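Local coordinates for proteasome protein (Corynebacterium glutamicum ATCC 13032, PDB 2P90), which is of unknown function but belongs to the PAC2 family and is probably related to proteasome-assembly chaperones, at residues G34-G39 / C137-P142. Residues are numbered along the deposited sequence; the frame is centred on the assembly and turned at random.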
ATOM      1  N   GLY B  34      -2.794  -6.085 -12.198  1.00 39.92           N
ATOM      2  CA  GLY B  34      -2.101  -5.642 -10.998  1.00 39.95           C
ATOM      3  C   GLY B  34      -0.987  -6.543 -10.506  1.00 39.89           C
ATOM      4  O   GLY B  34      -0.217  -6.172  -9.601  1.00 40.53           O
ATOM      5  N   TYR B  35      -0.873  -7.712 -11.117  1.00 39.45           N
ATOM      6  CA  TYR B  35       0.114  -8.694 -10.701  1.00 39.31           C
ATOM      7  C   TYR B  35       1.153  -9.001 -11.774  1.00 39.93           C
ATOM      8  O   TYR B  35       2.344  -8.710 -11.589  1.00 41.17           O
ATOM      9  CB  TYR B  35      -0.582  -9.979 -10.235  1.00 38.58           C
ATOM     10  CG  TYR B  35       0.388 -11.076  -9.917  1.00 38.51           C
ATOM     11  CD1 TYR B  35       1.405 -10.880  -8.955  1.00 36.98           C
ATOM     12  CD2 TYR B  35       0.333 -12.295 -10.580  1.00 35.21           C
ATOM     13  CE1 TYR B  35       2.312 -11.875  -8.640  1.00 35.61           C
ATOM     14  CE2 TYR B  35       1.269 -13.314 -10.281  1.00 35.72           C
ATOM     15  CZ  TYR B  35       2.239 -13.092  -9.305  1.00 37.38           C
ATOM     16  OH  TYR B  35       3.151 -14.082  -8.990  1.00 39.03           O
ATOM     17  N   ALA B  36       0.718  -9.613 -12.882  1.00 39.65           N
ATOM     18  CA  ALA B  36       1.635 -10.017 -13.955  1.00 38.73           C
ATOM     19  C   ALA B  36       1.190  -9.372 -15.269  1.00 38.70           C
ATOM     20  O   ALA B  36       0.414  -9.956 -16.058  1.00 39.32           O
ATOM     21  CB  ALA B  36       1.692 -11.531 -14.075  1.00 38.22           C
ATOM     22  N   ASP B  37       1.660  -8.160 -15.495  1.00 38.56           N
ATOM     23  CA  ASP B  37       1.114  -7.335 -16.584  1.00 39.49           C
ATOM     24  C   ASP B  37       2.108  -6.947 -17.700  1.00 38.77           C
ATOM     25  O   ASP B  37       1.905  -5.913 -18.364  1.00 37.72           O
ATOM     26  CB  ASP B  37       0.453  -6.080 -16.013  1.00 39.15           C
ATOM     27  CG  ASP B  37      -0.669  -6.412 -15.017  1.00 42.22           C
ATOM     28  OD1 ASP B  37      -1.669  -7.107 -15.392  1.00 43.42           O
ATOM     29  OD2 ASP B  37      -0.529  -5.972 -13.851  1.00 41.98           O
ATOM     30  N   ALA B  38       3.151  -7.767 -17.886  1.00 38.40           N
ATOM     31  CA  ALA B  38       4.140  -7.539 -18.954  1.00 40.00           C
ATOM     32  C   ALA B  38       3.454  -7.361 -20.320  1.00 40.10           C
ATOM     33  O   ALA B  38       2.595  -8.155 -20.692  1.00 40.27           O
ATOM     34  CB  ALA B  38       5.153  -8.664 -19.004  1.00 39.59           C
ATOM     35  N   GLY B  39       3.797  -6.285 -21.019  1.00 40.61           N
ATOM     36  CA  GLY B  39       3.196  -5.983 -22.320  1.00 41.48           C
ATOM     37  C   GLY B  39       1.715  -5.627 -22.243  1.00 42.34           C
ATOM     38  O   GLY B  39       1.037  -5.499 -23.302  1.00 41.84           O
ATOM     39  N   CYS B 137      -6.585 -18.897 -15.362  1.00 41.55           N
ATOM     40  CA  CYS B 137      -6.009 -17.629 -14.947  1.00 41.85           C
ATOM     41  C   CYS B 137      -4.879 -17.165 -15.852  1.00 41.04           C
ATOM     42  O   CYS B 137      -4.037 -17.952 -16.248  1.00 40.87           O
ATOM     43  CB  CYS B 137      -5.489 -17.756 -13.529  1.00 42.22           C
ATOM     44  SG  CYS B 137      -6.773 -18.174 -12.321  1.00 46.65           S
ATOM     45  N   LEU B 138      -4.864 -15.878 -16.174  1.00 40.44           N
ATOM     46  CA  LEU B 138      -3.903 -15.342 -17.122  1.00 40.13           C
ATOM     47  C   LEU B 138      -2.821 -14.516 -16.445  1.00 40.22           C
ATOM     48  O   LEU B 138      -3.116 -13.755 -15.526  1.00 40.26           O
ATOM     49  CB  LEU B 138      -4.624 -14.491 -18.155  1.00 40.02           C
ATOM     50  CG  LEU B 138      -5.827 -15.126 -18.855  1.00 39.33           C
ATOM     51  CD1 LEU B 138      -6.336 -14.157 -19.935  1.00 37.76           C
ATOM     52  CD2 LEU B 138      -5.521 -16.542 -19.437  1.00 36.72           C
ATOM     53  N   TYR B 139      -1.577 -14.684 -16.914  1.00 40.46           N
ATOM     54  CA  TYR B 139      -0.387 -14.031 -16.363  1.00 40.03           C
ATOM     55  C   TYR B 139       0.465 -13.612 -17.552  1.00 40.29           C
ATOM     56  O   TYR B 139       0.476 -14.312 -18.551  1.00 41.76           O
ATOM     57  CB  TYR B 139       0.418 -15.013 -15.522  1.00 39.60           C
ATOM     58  CG  TYR B 139      -0.385 -15.675 -14.424  1.00 41.64           C
ATOM     59  CD1 TYR B 139      -0.424 -15.105 -13.150  1.00 40.83           C
ATOM     60  CD2 TYR B 139      -1.108 -16.867 -14.653  1.00 40.95           C
ATOM     61  CE1 TYR B 139      -1.158 -15.667 -12.149  1.00 43.02           C
ATOM     62  CE2 TYR B 139      -1.856 -17.452 -13.630  1.00 40.40           C
ATOM     63  CZ  TYR B 139      -1.875 -16.834 -12.380  1.00 41.50           C
ATOM     64  OH  TYR B 139      -2.581 -17.333 -11.318  1.00 40.13           O
ATOM     65  N   ALA B 140       1.125 -12.458 -17.479  1.00 39.73           N
ATOM     66  CA  ALA B 140       2.137 -12.074 -18.468  1.00 39.08           C
ATOM     67  C   ALA B 140       3.425 -11.746 -17.719  1.00 40.26           C
ATOM     68  O   ALA B 140       3.467 -10.823 -16.855  1.00 39.17           O
ATOM     69  CB  ALA B 140       1.678 -10.908 -19.298  1.00 38.04           C
ATOM     70  N   ALA B 141       4.478 -12.511 -18.026  1.00 40.47           N
ATOM     71  CA  ALA B 141       5.766 -12.338 -17.329  1.00 40.70           C
ATOM     72  C   ALA B 141       6.821 -11.791 -18.237  1.00 40.76           C
ATOM     73  O   ALA B 141       6.913 -12.225 -19.378  1.00 40.65           O
ATOM     74  CB  ALA B 141       6.253 -13.681 -16.677  1.00 39.92           C
ATOM     75  N   PRO B 142       7.659 -10.868 -17.717  1.00 42.20           N
ATOM     76  CA  PRO B 142       8.784 -10.414 -18.528  1.00 42.87           C
ATOM     77  C   PRO B 142       9.809 -11.535 -18.546  1.00 43.92           C
ATOM     78  O   PRO B 142      10.145 -12.071 -17.479  1.00 43.84           O
ATOM     79  CB  PRO B 142       9.325  -9.199 -17.764  1.00 43.08           C
ATOM     80  CG  PRO B 142       8.842  -9.367 -16.329  1.00 43.54           C
ATOM     81  CD  PRO B 142       7.644 -10.275 -16.359  1.00 41.63           C
TER
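Y35 lays the CD2–CE2 edge of its ring against the CD1–CE1 edge of Y139, the two rings crossing obliquely with CE2 of Y35 3.8 Å from CD1 of Y139. The contact is edge to edge, with neither ring stacked on the other's face. CG of Y35 lies anti to its backbone N (chi1 175°), and the far part of the ring comes nearer to the strand than the direction of its CB suggests. Beside the rings, CB of A36 packs 4.0 Å from CB of Y139.

The next residues illustrate how a loop can borrow the hydrogen-bonding edge of a strand without becoming one. A140 is gripped through both of its backbone polar groups: its N donates to A36 O (3.0 Å), and its O accepts from A38 N (3.2 Å). D37 thus faces A140 in a single beta bridge. Each donor stands well above the plane of the carbonyl it meets, 49° at A36 O and 55° at A140 O. The side chains at this point are all small: CB of A140 comes within 3.2 Å of A38 O, while CB of A38 rests 4.0 Å from CD of P142. D37 points the other way, and its OD2 accepts from G34 N through the syn lone pair, a bond that ties the start of the loop to D37.

The hydroxyl of Y139 is hydrogen-bonded to E184 and S180 of helix 179-189. The loop links strand 27-33 to helix 41-52 at the C-terminal end of strand 134-143, an interior strand of the mixed sheet lying between 27-33 and 194-202, with V201 of strand 194-202 against A38 and R73 of a second subunit packing on Y35.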